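Local structure of putative dihydrodipicolinate synthase (Thermus thermophilus, 2PCQ) at residues A89-T95 with M119-Y124; P5-F10 with N41-L47; A27-L31 with R60-P64; P30-G34 with P201-R205; L35-G39 with E51-L56. The protein belongs to the dihydrodipicolinate synthetase family of TIM-barrel proteins and is assembled here from four chains. All coordinates share one frame; numbering follows the deposited sequence.

Contact 1 of 5, residues A89-T95 with M119-Y124; sequences AMALLAT and MPLFLY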
# COMPACT_ATOMS: atom_id res chain seq x y z
N ALA A 89 -21.28 31.26 1.65
CA ALA A 89 -21.02 29.94 2.22
C ALA A 89 -20.76 30.03 3.72
O ALA A 89 -20.05 30.93 4.17
CB ALA A 89 -19.84 29.28 1.52
N MSE A 90 -21.32 29.09 4.46
CA MSE A 90 -21.16 29.02 5.91
C MSE A 90 -19.71 28.66 6.27
O MSE A 90 -19.17 29.14 7.27
CB MSE A 90 -22.14 27.97 6.46
CG MSE A 90 -21.66 27.23 7.68
SE MSE A 90 -23.02 25.99 8.23
CE MSE A 90 -22.90 24.77 6.69
N ALA A 91 -19.09 27.83 5.45
CA ALA A 91 -17.71 27.43 5.68
C ALA A 91 -17.17 26.66 4.49
O ALA A 91 -17.92 26.25 3.60
CB ALA A 91 -17.61 26.58 6.94
N LEU A 92 -15.85 26.46 4.48
CA LEU A 92 -15.19 25.72 3.42
C LEU A 92 -14.92 24.30 3.92
O LEU A 92 -14.93 24.05 5.12
CB LEU A 92 -13.85 26.37 3.07
CG LEU A 92 -13.82 27.81 2.58
CD1 LEU A 92 -12.39 28.31 2.61
CD2 LEU A 92 -14.40 27.90 1.18
N LEU A 93 -14.70 23.39 2.98
CA LEU A 93 -14.35 22.02 3.29
C LEU A 93 -13.11 21.86 2.42
O LEU A 93 -13.20 21.58 1.23
CB LEU A 93 -15.46 21.05 2.85
CG LEU A 93 -16.06 20.22 3.99
CD1 LEU A 93 -17.19 19.34 3.48
CD2 LEU A 93 -14.97 19.38 4.62
N ALA A 94 -11.95 22.09 3.02
CA ALA A 94 -10.69 22.05 2.28
C ALA A 94 -9.83 20.80 2.45
O ALA A 94 -9.60 20.34 3.57
CB ALA A 94 -9.86 23.29 2.62
N THR A 95 -9.35 20.29 1.33
CA THR A 95 -8.48 19.12 1.30
C THR A 95 -7.03 19.59 1.29
O THR A 95 -6.75 20.74 0.95
CB THR A 95 -8.71 18.30 0.01
OG1 THR A 95 -8.57 19.17 -1.12
CG2 THR A 95 -10.10 17.68 -0.01
N MSE A 119 -11.51 32.54 6.45
CA MSE A 119 -12.85 31.97 6.47
C MSE A 119 -12.91 30.71 7.30
O MSE A 119 -11.95 29.97 7.41
CB MSE A 119 -13.29 31.63 5.05
CG MSE A 119 -14.68 32.09 4.67
SE MSE A 119 -15.05 31.39 2.93
CE MSE A 119 -16.72 30.50 3.39
N PRO A 120 -14.09 30.44 7.89
CA PRO A 120 -14.27 29.23 8.70
C PRO A 120 -14.19 28.04 7.77
O PRO A 120 -14.59 28.13 6.61
CB PRO A 120 -15.68 29.41 9.29
CG PRO A 120 -15.86 30.92 9.27
CD PRO A 120 -15.27 31.31 7.97
N LEU A 121 -13.64 26.94 8.26
CA LEU A 121 -13.54 25.76 7.44
C LEU A 121 -13.51 24.45 8.20
O LEU A 121 -13.24 24.40 9.40
CB LEU A 121 -12.31 25.83 6.50
CG LEU A 121 -10.82 25.56 6.84
CD1 LEU A 121 -10.09 26.87 7.03
CD2 LEU A 121 -10.66 24.67 8.05
N PHE A 122 -13.80 23.38 7.46
CA PHE A 122 -13.78 22.02 7.99
C PHE A 122 -12.61 21.37 7.25
O PHE A 122 -12.39 21.65 6.07
CB PHE A 122 -15.06 21.27 7.64
CG PHE A 122 -16.23 21.61 8.52
CD1 PHE A 122 -16.48 20.88 9.67
CD2 PHE A 122 -17.09 22.65 8.18
CE1 PHE A 122 -17.57 21.17 10.48
CE2 PHE A 122 -18.19 22.96 8.99
CZ PHE A 122 -18.43 22.21 10.14
N LEU A 123 -11.86 20.52 7.94
CA LEU A 123 -10.77 19.82 7.29
C LEU A 123 -11.47 18.75 6.45
O LEU A 123 -12.52 18.24 6.85
CB LEU A 123 -9.85 19.17 8.34
CG LEU A 123 -9.26 20.13 9.38
CD1 LEU A 123 -8.29 19.38 10.28
CD2 LEU A 123 -8.54 21.28 8.66
N TYR A 124 -10.92 18.44 5.28
CA TYR A 124 -11.53 17.46 4.40
C TYR A 124 -10.59 16.29 4.15
O TYR A 124 -9.62 16.40 3.40
CB TYR A 124 -11.89 18.12 3.06
CG TYR A 124 -12.99 17.44 2.27
CD1 TYR A 124 -13.62 18.09 1.22
CD2 TYR A 124 -13.43 16.15 2.60
CE1 TYR A 124 -14.66 17.50 0.51
CE2 TYR A 124 -14.47 15.54 1.90
CZ TYR A 124 -15.09 16.23 0.86
OH TYR A 124 -16.15 15.67 0.19

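Contact 2 of 5, residues P5-F10 with N41-L47; sequences PIPTPF and NGEGVHL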
# COMPACT_ATOMS: atom_id res chain seq x y z
N PRO A 5 -23.55 15.73 -0.84
CA PRO A 5 -22.55 16.39 -1.68
C PRO A 5 -23.18 16.34 -3.07
O PRO A 5 -23.07 15.34 -3.78
CB PRO A 5 -21.34 15.46 -1.55
CG PRO A 5 -21.97 14.11 -1.40
CD PRO A 5 -23.11 14.39 -0.44
N ILE A 6 -23.86 17.42 -3.46
CA ILE A 6 -24.52 17.42 -4.76
C ILE A 6 -23.56 17.39 -5.94
O ILE A 6 -22.52 18.07 -5.94
CB ILE A 6 -25.48 18.62 -4.93
CG1 ILE A 6 -24.70 19.94 -4.95
CG2 ILE A 6 -26.51 18.63 -3.80
CD1 ILE A 6 -25.56 21.13 -5.35
N PRO A 7 -23.88 16.59 -6.96
CA PRO A 7 -23.01 16.53 -8.13
C PRO A 7 -23.13 17.80 -8.95
O PRO A 7 -24.08 18.56 -8.78
CB PRO A 7 -23.52 15.29 -8.88
CG PRO A 7 -24.98 15.29 -8.55
CD PRO A 7 -24.99 15.63 -7.07
N THR A 8 -22.15 18.04 -9.82
CA THR A 8 -22.17 19.21 -10.69
C THR A 8 -22.48 18.68 -12.08
O THR A 8 -21.68 17.95 -12.67
CB THR A 8 -20.81 19.93 -10.69
OG1 THR A 8 -20.51 20.37 -9.36
CG2 THR A 8 -20.86 21.15 -11.62
N PRO A 9 -23.65 19.04 -12.63
CA PRO A 9 -24.10 18.61 -13.95
C PRO A 9 -23.31 19.12 -15.16
O PRO A 9 -22.96 20.29 -15.23
CB PRO A 9 -25.55 19.11 -14.00
CG PRO A 9 -25.95 19.23 -12.56
CD PRO A 9 -24.71 19.81 -11.94
N PHE A 10 -23.06 18.20 -16.09
CA PHE A 10 -22.39 18.48 -17.35
C PHE A 10 -23.29 17.78 -18.37
O PHE A 10 -23.92 16.78 -18.03
CB PHE A 10 -21.00 17.82 -17.43
CG PHE A 10 -19.99 18.38 -16.46
CD1 PHE A 10 -19.41 19.62 -16.67
CD2 PHE A 10 -19.62 17.64 -15.34
CE1 PHE A 10 -18.47 20.13 -15.78
CE2 PHE A 10 -18.69 18.14 -14.43
CZ PHE A 10 -18.11 19.39 -14.65
N ASN A 41 -17.78 14.36 -4.43
CA ASN A 41 -18.66 13.80 -5.46
C ASN A 41 -19.15 14.89 -6.41
O ASN A 41 -19.91 14.62 -7.35
CB ASN A 41 -19.88 13.12 -4.81
CG ASN A 41 -19.59 11.68 -4.40
OD1 ASN A 41 -19.69 10.76 -5.21
ND2 ASN A 41 -19.22 11.50 -3.13
N GLY A 42 -18.70 16.13 -6.18
CA GLY A 42 -19.12 17.25 -7.01
C GLY A 42 -18.26 17.64 -8.20
O GLY A 42 -18.56 18.63 -8.86
N GLU A 43 -17.21 16.87 -8.48
CA GLU A 43 -16.32 17.13 -9.60
C GLU A 43 -15.74 18.54 -9.65
O GLU A 43 -15.54 19.11 -10.73
CB GLU A 43 -17.02 16.82 -10.93
CG GLU A 43 -17.28 15.33 -11.14
CD GLU A 43 -17.97 15.01 -12.45
OE1 GLU A 43 -17.29 15.01 -13.50
OE2 GLU A 43 -19.19 14.77 -12.43
N GLY A 44 -15.46 19.10 -8.48
CA GLY A 44 -14.89 20.43 -8.44
C GLY A 44 -13.57 20.50 -9.19
O GLY A 44 -13.31 21.48 -9.88
N VAL A 45 -12.74 19.47 -9.06
CA VAL A 45 -11.44 19.45 -9.74
C VAL A 45 -11.57 19.26 -11.25
O VAL A 45 -10.57 19.32 -11.97
CB VAL A 45 -10.51 18.35 -9.18
CG1 VAL A 45 -10.24 18.60 -7.70
CG2 VAL A 45 -11.12 16.97 -9.39
N HIS A 46 -12.79 19.03 -11.73
CA HIS A 46 -13.01 18.86 -13.16
C HIS A 46 -13.38 20.19 -13.81
O HIS A 46 -13.65 20.26 -15.00
CB HIS A 46 -14.12 17.83 -13.41
CG HIS A 46 -13.67 16.41 -13.26
ND1 HIS A 46 -14.50 15.34 -13.51
CD2 HIS A 46 -12.47 15.89 -12.91
CE1 HIS A 46 -13.83 14.22 -13.33
NE2 HIS A 46 -12.60 14.52 -12.97
N LEU A 47 -13.38 21.26 -13.00
CA LEU A 47 -13.73 22.59 -13.50
C LEU A 47 -12.54 23.54 -13.49
O LEU A 47 -11.65 23.43 -12.65
CB LEU A 47 -14.82 23.20 -12.61
CG LEU A 47 -16.13 22.45 -12.41
CD1 LEU A 47 -16.94 23.14 -11.33
CD2 LEU A 47 -16.90 22.38 -13.71
O HOH W 1 -20.36 15.63 -9.95

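Contact 3 of 5, residues A27-L31 with R60-P64; sequences ALEPL and RPRKP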
# COMPACT_ATOMS: atom_id res chain seq x y z
N ALA A 27 -34.08 21.01 -5.84
CA ALA A 27 -34.87 19.79 -5.67
C ALA A 27 -34.43 18.96 -4.47
O ALA A 27 -35.20 18.16 -3.95
CB ALA A 27 -34.79 18.94 -6.93
N LEU A 28 -33.19 19.16 -4.02
CA LEU A 28 -32.68 18.39 -2.90
C LEU A 28 -32.63 19.12 -1.57
O LEU A 28 -32.89 18.53 -0.52
CB LEU A 28 -31.27 17.86 -3.24
CG LEU A 28 -31.19 16.85 -4.39
CD1 LEU A 28 -29.74 16.61 -4.78
CD2 LEU A 28 -31.85 15.55 -3.96
N GLU A 29 -32.28 20.40 -1.61
CA GLU A 29 -32.14 21.20 -0.39
C GLU A 29 -33.28 21.11 0.63
O GLU A 29 -33.03 21.08 1.84
CB GLU A 29 -31.89 22.67 -0.75
CG GLU A 29 -31.55 23.54 0.45
CD GLU A 29 -31.12 24.94 0.07
OE1 GLU A 29 -31.89 25.63 -0.64
OE2 GLU A 29 -30.01 25.36 0.47
N PRO A 30 -34.54 21.07 0.17
CA PRO A 30 -35.66 20.99 1.12
C PRO A 30 -35.66 19.71 1.96
O PRO A 30 -36.16 19.69 3.09
CB PRO A 30 -36.89 21.06 0.22
CG PRO A 30 -36.41 21.92 -0.92
CD PRO A 30 -35.04 21.33 -1.19
N LEU A 31 -35.08 18.66 1.41
CA LEU A 31 -35.03 17.36 2.07
C LEU A 31 -33.88 17.17 3.04
O LEU A 31 -33.84 16.17 3.76
CB LEU A 31 -34.97 16.26 1.00
CG LEU A 31 -36.18 16.16 0.07
CD1 LEU A 31 -35.84 15.35 -1.16
CD2 LEU A 31 -37.34 15.54 0.84
N ARG A 60 -28.43 29.32 -5.60
CA ARG A 60 -29.06 30.22 -4.64
C ARG A 60 -29.61 29.39 -3.48
O ARG A 60 -30.82 29.27 -3.31
CB ARG A 60 -30.18 31.01 -5.31
CG ARG A 60 -29.69 32.08 -6.29
CD ARG A 60 -29.04 33.24 -5.55
NE ARG A 60 -28.57 34.28 -6.46
CZ ARG A 60 -27.44 34.22 -7.16
NH1 ARG A 60 -26.64 33.17 -7.06
NH2 ARG A 60 -27.10 35.23 -7.96
N PRO A 61 -28.72 28.80 -2.67
CA PRO A 61 -29.14 27.97 -1.54
C PRO A 61 -29.96 28.79 -0.55
O PRO A 61 -29.67 29.95 -0.32
CB PRO A 61 -27.81 27.52 -0.92
CG PRO A 61 -26.85 27.58 -2.08
CD PRO A 61 -27.25 28.86 -2.76
N ARG A 62 -30.99 28.18 0.03
CA ARG A 62 -31.84 28.86 1.01
C ARG A 62 -31.40 28.47 2.42
O ARG A 62 -31.76 29.12 3.40
CB ARG A 62 -33.31 28.48 0.82
CG ARG A 62 -33.85 28.65 -0.59
CD ARG A 62 -35.37 28.55 -0.65
NE ARG A 62 -36.03 29.73 -0.09
CZ ARG A 62 -36.29 29.91 1.20
NH1 ARG A 62 -35.96 28.98 2.09
NH2 ARG A 62 -36.85 31.03 1.61
N LYS A 63 -30.62 27.39 2.51
CA LYS A 63 -30.13 26.91 3.79
C LYS A 63 -28.62 27.07 3.86
O LYS A 63 -27.95 27.13 2.83
CB LYS A 63 -30.52 25.44 3.98
CG LYS A 63 -32.01 25.19 3.91
CD LYS A 63 -32.37 23.73 4.16
CE LYS A 63 -33.87 23.51 4.04
NZ LYS A 63 -34.27 22.10 4.30
N PRO A 64 -28.05 27.15 5.08
CA PRO A 64 -26.59 27.30 5.21
C PRO A 64 -25.91 26.18 4.44
O PRO A 64 -26.24 25.01 4.60
CB PRO A 64 -26.37 27.18 6.72
CG PRO A 64 -27.63 27.78 7.29
CD PRO A 64 -28.71 27.18 6.40
O HOH W 2 -27.78 24.58 1.73
O HOH W 3 -37.01 22.43 4.51

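Contact 4 of 5, residues P30-G34 with P201-R205; sequences PLVDG and PRAYR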
# COMPACT_ATOMS: atom_id res chain seq x y z
N PRO A 30 -34.54 21.07 0.17
CA PRO A 30 -35.66 20.99 1.12
C PRO A 30 -35.66 19.71 1.96
O PRO A 30 -36.16 19.69 3.09
CB PRO A 30 -36.89 21.06 0.22
CG PRO A 30 -36.41 21.92 -0.92
CD PRO A 30 -35.04 21.33 -1.19
N LEU A 31 -35.08 18.66 1.41
CA LEU A 31 -35.03 17.36 2.07
C LEU A 31 -33.88 17.17 3.04
O LEU A 31 -33.84 16.17 3.76
CB LEU A 31 -34.97 16.26 1.00
CG LEU A 31 -36.18 16.16 0.07
CD1 LEU A 31 -35.84 15.35 -1.16
CD2 LEU A 31 -37.34 15.54 0.84
N VAL A 32 -32.96 18.13 3.07
CA VAL A 32 -31.78 18.04 3.94
C VAL A 32 -31.52 19.29 4.77
O VAL A 32 -32.17 20.31 4.60
CB VAL A 32 -30.52 17.74 3.09
CG1 VAL A 32 -30.65 16.37 2.42
CG2 VAL A 32 -30.35 18.82 2.02
N ASP A 33 -30.55 19.20 5.68
CA ASP A 33 -30.20 20.32 6.55
C ASP A 33 -29.39 21.39 5.84
O ASP A 33 -29.35 22.55 6.27
CB ASP A 33 -29.41 19.81 7.76
CG ASP A 33 -30.26 18.96 8.68
OD1 ASP A 33 -31.14 19.52 9.36
OD2 ASP A 33 -30.04 17.73 8.72
N GLY A 34 -28.74 21.01 4.75
CA GLY A 34 -27.93 21.94 3.99
C GLY A 34 -27.25 21.22 2.85
O GLY A 34 -27.36 20.00 2.74
N PRO A 201 -32.23 10.96 1.40
CA PRO A 201 -31.97 11.90 2.49
C PRO A 201 -32.81 11.69 3.75
O PRO A 201 -32.31 11.84 4.87
CB PRO A 201 -32.21 13.27 1.84
CG PRO A 201 -33.20 12.96 0.74
CD PRO A 201 -32.65 11.67 0.18
N ARG A 202 -34.08 11.34 3.58
CA ARG A 202 -34.95 11.12 4.73
C ARG A 202 -34.57 9.87 5.51
O ARG A 202 -34.74 9.82 6.73
CB ARG A 202 -36.43 11.04 4.29
CG ARG A 202 -37.02 12.40 3.89
CD ARG A 202 -38.48 12.31 3.42
NE ARG A 202 -38.62 11.45 2.25
CZ ARG A 202 -38.96 10.17 2.29
NH1 ARG A 202 -39.22 9.59 3.45
NH2 ARG A 202 -39.02 9.46 1.17
N ALA A 203 -34.02 8.87 4.83
CA ALA A 203 -33.63 7.63 5.50
C ALA A 203 -32.44 7.85 6.44
O ALA A 203 -32.45 7.40 7.58
CB ALA A 203 -33.30 6.56 4.48
N TYR A 204 -31.41 8.54 5.95
CA TYR A 204 -30.24 8.79 6.77
C TYR A 204 -30.59 9.72 7.93
O TYR A 204 -30.02 9.61 9.01
CB TYR A 204 -29.11 9.37 5.91
CG TYR A 204 -28.47 8.29 5.05
CD1 TYR A 204 -27.60 7.35 5.62
CD2 TYR A 204 -28.81 8.14 3.71
CE1 TYR A 204 -27.09 6.30 4.86
CE2 TYR A 204 -28.31 7.09 2.95
CZ TYR A 204 -27.45 6.17 3.53
OH TYR A 204 -26.97 5.12 2.79
N ARG A 205 -31.56 10.60 7.71
CA ARG A 205 -32.02 11.51 8.76
C ARG A 205 -32.70 10.68 9.86
O ARG A 205 -32.50 10.90 11.05
CB ARG A 205 -33.03 12.51 8.18
CG ARG A 205 -33.72 13.38 9.22
CD ARG A 205 -32.80 14.50 9.66
NE ARG A 205 -32.45 14.42 11.07
CZ ARG A 205 -31.63 15.27 11.68
NH1 ARG A 205 -31.08 16.27 11.00
NH2 ARG A 205 -31.37 15.13 12.97
O HOH W 4 -32.21 14.70 5.45

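Contact 5 of 5, residues L35-G39 with E51-L56; sequences LLVYG and ERARGL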
# COMPACT_ATOMS: atom_id res chain seq x y z
N LEU A 35 -26.54 21.96 2.01
CA LEU A 35 -25.86 21.35 0.88
C LEU A 35 -24.36 21.54 0.93
O LEU A 35 -23.86 22.50 1.51
CB LEU A 35 -26.36 21.96 -0.44
CG LEU A 35 -27.85 21.97 -0.79
CD1 LEU A 35 -28.04 22.78 -2.07
CD2 LEU A 35 -28.36 20.54 -0.97
N LEU A 36 -23.64 20.60 0.31
CA LEU A 36 -22.20 20.70 0.19
C LEU A 36 -21.97 20.85 -1.30
O LEU A 36 -22.23 19.91 -2.07
CB LEU A 36 -21.48 19.44 0.70
CG LEU A 36 -20.04 19.30 0.16
CD1 LEU A 36 -19.22 20.55 0.46
CD2 LEU A 36 -19.38 18.07 0.77
N VAL A 37 -21.52 22.03 -1.72
CA VAL A 37 -21.25 22.29 -3.13
C VAL A 37 -19.76 22.01 -3.40
O VAL A 37 -18.90 22.41 -2.63
CB VAL A 37 -21.56 23.76 -3.50
CG1 VAL A 37 -21.32 23.99 -4.99
CG2 VAL A 37 -23.00 24.09 -3.15
N TYR A 38 -19.48 21.31 -4.50
CA TYR A 38 -18.11 20.97 -4.88
C TYR A 38 -17.43 20.06 -3.86
O TYR A 38 -16.25 20.25 -3.53
CB TYR A 38 -17.26 22.23 -5.10
CG TYR A 38 -17.75 23.14 -6.21
CD1 TYR A 38 -18.44 22.62 -7.31
CD2 TYR A 38 -17.49 24.51 -6.19
CE1 TYR A 38 -18.86 23.45 -8.35
CE2 TYR A 38 -17.91 25.35 -7.23
CZ TYR A 38 -18.59 24.81 -8.31
OH TYR A 38 -19.00 25.62 -9.34
N GLY A 39 -18.17 19.08 -3.36
CA GLY A 39 -17.62 18.11 -2.43
C GLY A 39 -16.86 17.10 -3.28
O GLY A 39 -16.73 17.32 -4.48
N GLU A 51 -15.11 28.23 -14.62
CA GLU A 51 -16.31 27.42 -14.51
C GLU A 51 -16.70 27.27 -13.04
O GLU A 51 -17.88 27.29 -12.70
CB GLU A 51 -16.08 26.05 -15.15
CG GLU A 51 -15.64 26.13 -16.62
CD GLU A 51 -15.25 24.79 -17.21
OE1 GLU A 51 -14.52 24.04 -16.53
OE2 GLU A 51 -15.65 24.50 -18.36
N ARG A 52 -15.69 27.13 -12.18
CA ARG A 52 -15.91 26.99 -10.74
C ARG A 52 -16.70 28.18 -10.20
O ARG A 52 -17.67 28.01 -9.47
CB ARG A 52 -14.55 26.91 -10.03
CG ARG A 52 -14.62 26.71 -8.52
CD ARG A 52 -13.25 26.95 -7.89
NE ARG A 52 -12.84 28.34 -8.06
CZ ARG A 52 -11.58 28.75 -8.22
NH1 ARG A 52 -10.58 27.87 -8.24
NH2 ARG A 52 -11.32 30.04 -8.36
N ALA A 53 -16.27 29.39 -10.57
CA ALA A 53 -16.94 30.61 -10.12
C ALA A 53 -18.33 30.73 -10.75
O ALA A 53 -19.29 31.12 -10.09
CB ALA A 53 -16.09 31.83 -10.49
N ARG A 54 -18.42 30.38 -12.02
CA ARG A 54 -19.69 30.45 -12.75
C ARG A 54 -20.71 29.49 -12.14
O ARG A 54 -21.87 29.85 -11.92
CB ARG A 54 -19.45 30.10 -14.22
CG ARG A 54 -20.47 30.68 -15.18
CD ARG A 54 -19.99 30.51 -16.61
NE ARG A 54 -20.09 29.13 -17.07
CZ ARG A 54 -19.21 28.55 -17.88
NH1 ARG A 54 -18.15 29.22 -18.30
NH2 ARG A 54 -19.39 27.29 -18.26
N GLY A 55 -20.28 28.26 -11.87
CA GLY A 55 -21.17 27.28 -11.29
C GLY A 55 -21.77 27.70 -9.97
O GLY A 55 -22.97 27.53 -9.74
N LEU A 56 -20.95 28.26 -9.09
CA LEU A 56 -21.42 28.69 -7.78
C LEU A 56 -22.36 29.89 -7.86
O LEU A 56 -23.31 30.00 -7.09
CB LEU A 56 -20.23 29.01 -6.87
CG LEU A 56 -20.53 29.38 -5.41
CD1 LEU A 56 -21.37 28.30 -4.75
CD2 LEU A 56 -19.22 29.57 -4.65

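Contact 1 of 5, residues A89-T95 with M119-Y124
Leu92 meets Pro120 and Phe122 through both its polar backbone atoms, as alternate residues of a parallel pair do. Its N-H goes to Pro120 O (N to O 3.0 Å) and its O accepts from Phe122 N at 2.7 Å. Two residues on, the pattern repeats: Ala94 N donates to Phe122 O over 3.1 Å, and Ala94 O accepts from Tyr124 N at 2.9 Å. The last bond is the most bent, at 133° about the hydrogen. Ala94 O is also reached by Tyr112 OH. Ala91, Leu93 and Thr95 turn their backbone groups the other way, to strand 66-69, so strand 91-94 is bonded along both edges; with strand 121-125 and the intervening helix 107-118 it forms a beta-alpha-beta unit.

The side chains are apolar where they meet. Met119, present as selenomethionine, lays SE against Leu92 CG (3.8 Å), the two chains crossing nearly at right angles. Inside the barrel, Leu93 CD2 sits over a face of the Tyr124 ring, 4.1 Å from its centroid, in a CH-pi contact. Tyr124 CG is anti to its own backbone N (chi1 -157°), which places the ring beside Leu93 and Thr95. Its hydroxyl finds partners outside this strand pair, in Lys152 and the backbone N of Ser40. Small Ala91 fits where the bulky Phe122 side chain comes close. With the peptide groups paired and a phenol anchored beyond the pair, this contact can bury polar backbone among leucines at little electrostatic cost.

Contact 2 of 5, residues P5-F10 with N41-L47
At the mouth of the barrel, beyond the C-terminal ends of strands 2-6 and 36-37, Thr8 and Gly42 join the two loops that leave those strands. Thr8 OG1 donates to Gly42 O at 2.7 Å, in the carbonyl plane and on a lone pair. Its chi1 of -61° sets OG1 beside the backbone N, on the side of the glycine. The backbones run close here, with Pro7 CA only 4.1 Å from Gly42 CA, an approach suited to a residue that has no side chain.

A water ties three groups together: it accepts from Thr8 N at 3.0 Å and donates to Asn41 O and to Glu43 OE2. Gly39 to Glu43 read Gly-Ser-Asn-Gly-Glu, corresponding to the Gly-x-x-Gly-Glu signature loop of this family, and Glu43 is its polar hub. Glu43 OE1 accepts a hydrogen bond from His46 ND1 (2.8 Å) on its anti lone pair, making a His-carboxylate bond, and is also met by Arg256 N. OE2 has a salt-bridge partner in Lys242, whose NZ reaches Thr8 O as well.

Beside this polar cluster lies an apolar contact. Leu47 CD2 comes to the edge of the Phe10 ring, 3.4 Å from CZ and, within the error of the model, equally near CE1. The same ring brings CE2 to 3.6 Å from Glu43 OE1, the ring and carboxylate planes being 60° apart. A second subunit also packs on this loop: Tyr100 of that subunit meets the His46 ring edge-to-face, and its Gln76 bonds to Val45 O.

Contact 3 of 5, residues A27-L31 with R60-P64
Lys63 NZ is gripped by several oxygens in the 3-10 turn and loop that follow helix 18-28. It donates to Glu29 O at 2.9 Å, is bonded to Val32 O just beyond, and makes a weak bond to Pro30 O at 3.3 Å; a water accepts from NZ and donates to the same Pro30 O. An ammonium group suits this cluster, because the partial negative charge of carbonyls gathered where a helix gives out probably favours a cation. Lysine is long enough to reach it: all its torsions beyond CB are extended.

Glu29 runs past it in the opposite direction, CG beside Lys63 CG and CD, with its own CG anti to the backbone N (chi1 -172°). Its carboxylate thereby reaches two consecutive backbone N-H groups. Arg62 N meets OE1 on the syn side at 2.8 Å with a nearly straight bond (169°), whereas Lys63 N approaches OE2 from above the carboxylate plane at 2.9 Å. Pro61 CB closes against OE2 at 3.4 Å. The Glu29 carboxylate and the Lys63 ammonium do not pair with each other; each instead satisfies backbone of the opposite segment.

This reciprocal exchange, largely at the surface, links two successive alpha-to-beta loops, those leading into strands 36-37 and 66-69, on the N-terminal face of a TIM barrel.

Contact 4 of 5, residues P30-G34 with P201-R205
The guanidinium of Arg205 meets Asp33 with its edge: OD2 lies near the guanidinium plane, 2.9 Å from NH1, while the carboxylate is turned 75° from that plane. The result is a one-pronged salt bridge whose hydrogen bond is weak, at 122° about the hydrogen, quite unlike a coplanar two-pronged pair. Each group has other holds. OD2 also accepts from Ile2 N at the start of the first strand, and Arg205 NH2 pairs with Asp209 one turn further along the helix. To reach Asp33, the arginine chain bends at chi2 (78°) and again at chi3, swinging NH1 back toward the loop.

Pro201 carries the apolar half of the contact. Its CB packs on Val32 CG1 at 3.5 Å and its CG on Leu31 CB at 3.8 Å, so neighbouring ring atoms meet two successive loop residues. Proline fits the first turn of helix 201-212, where a backbone N-H would have no helical acceptor. That helix follows strand 191-193, the last of the eight, while 30-34 leads into the second strand; the contact therefore spans the seam where the TIM barrel closes on itself. Behind Val32, Pro4 of the first strand continues the packing.

A water joins the two backbones, donating to Leu31 O at 2.8 Å and to Pro201 O at 2.9 Å; Pro201 O is at the same time the acceptor of Arg205 N inside the helix. Further out, Leu31 CD2 approaches Arg202 CD at 4.3 Å, and the Arg202 guanidinium turns to the C-terminal tail, where NH2 bonds to Gly280 O.

Contact 5 of 5, residues L35-G39 with E51-L56
Within the beta-alpha-beta unit made of strand 36-37, helix 49-57 and strand 66-69, Tyr38 reaches from the end of the strand to Arg52 on the helix. Its OH donates to Arg52 O at 2.7 Å. The C=O...O angle is 122°, and the hydroxyl lies 16° from the carbonyl plane. That carbonyl already takes a weak bond from Leu56 N (3.3 Å) within the helix, so the phenol adds a second partner.

The phenol end settles into the helix surface at Gly55, whose CA is 3.4 Å from Tyr38 OH; a glycine suits a position that a ring must approach so nearly. To one side CE2 touches Arg52 CG at 3.8 Å, the tyrosine and arginine chains crossing roughly at right angles, and CE2 also faces Leu56 CB more loosely at 4.3 Å. Val37 supports the arrangement from its own segment: CG1 stands over the centre of the Tyr38 ring, 3.8 Å above it, and also meets Leu56 CD1 of the helix at 4.3 Å. Phe21, Thr8 and Leu47 pack on these strand-end side chains from elsewhere in the fold.

The arginine gives its backbone oxygen and its methylene chain to the tyrosine, while its charged end turns away to a salt bridge with Glu83. Thus a single hydrogen bond to the helix backbone satisfies the hydroxyl of a buried tyrosine and probably fixes the direction of its ring against the helix.

In the fold
Contacts 1, 2 and 5 are buried and reach the same barrel sheet, whereas contact 3 lies at the surface and contact 4 is partly buried. Contact 1 relies on paired backbone, contact 5 on strand-to-helix packing around one hydroxyl, and contact 2 on a polar network bordered by a second subunit. Contacts 2 and 5 have centres about 7 Å apart: Tyr38 packs against both Thr8 and Leu47, and Ile6 N probably bonds to Leu36 O. Contacts 3 and 4 share Pro30 and Leu31 and employ charged groups, meeting where Lys63 takes Val32 O. Contacts 1 and 5 touch inside the barrel, Leu93 lying against Leu36.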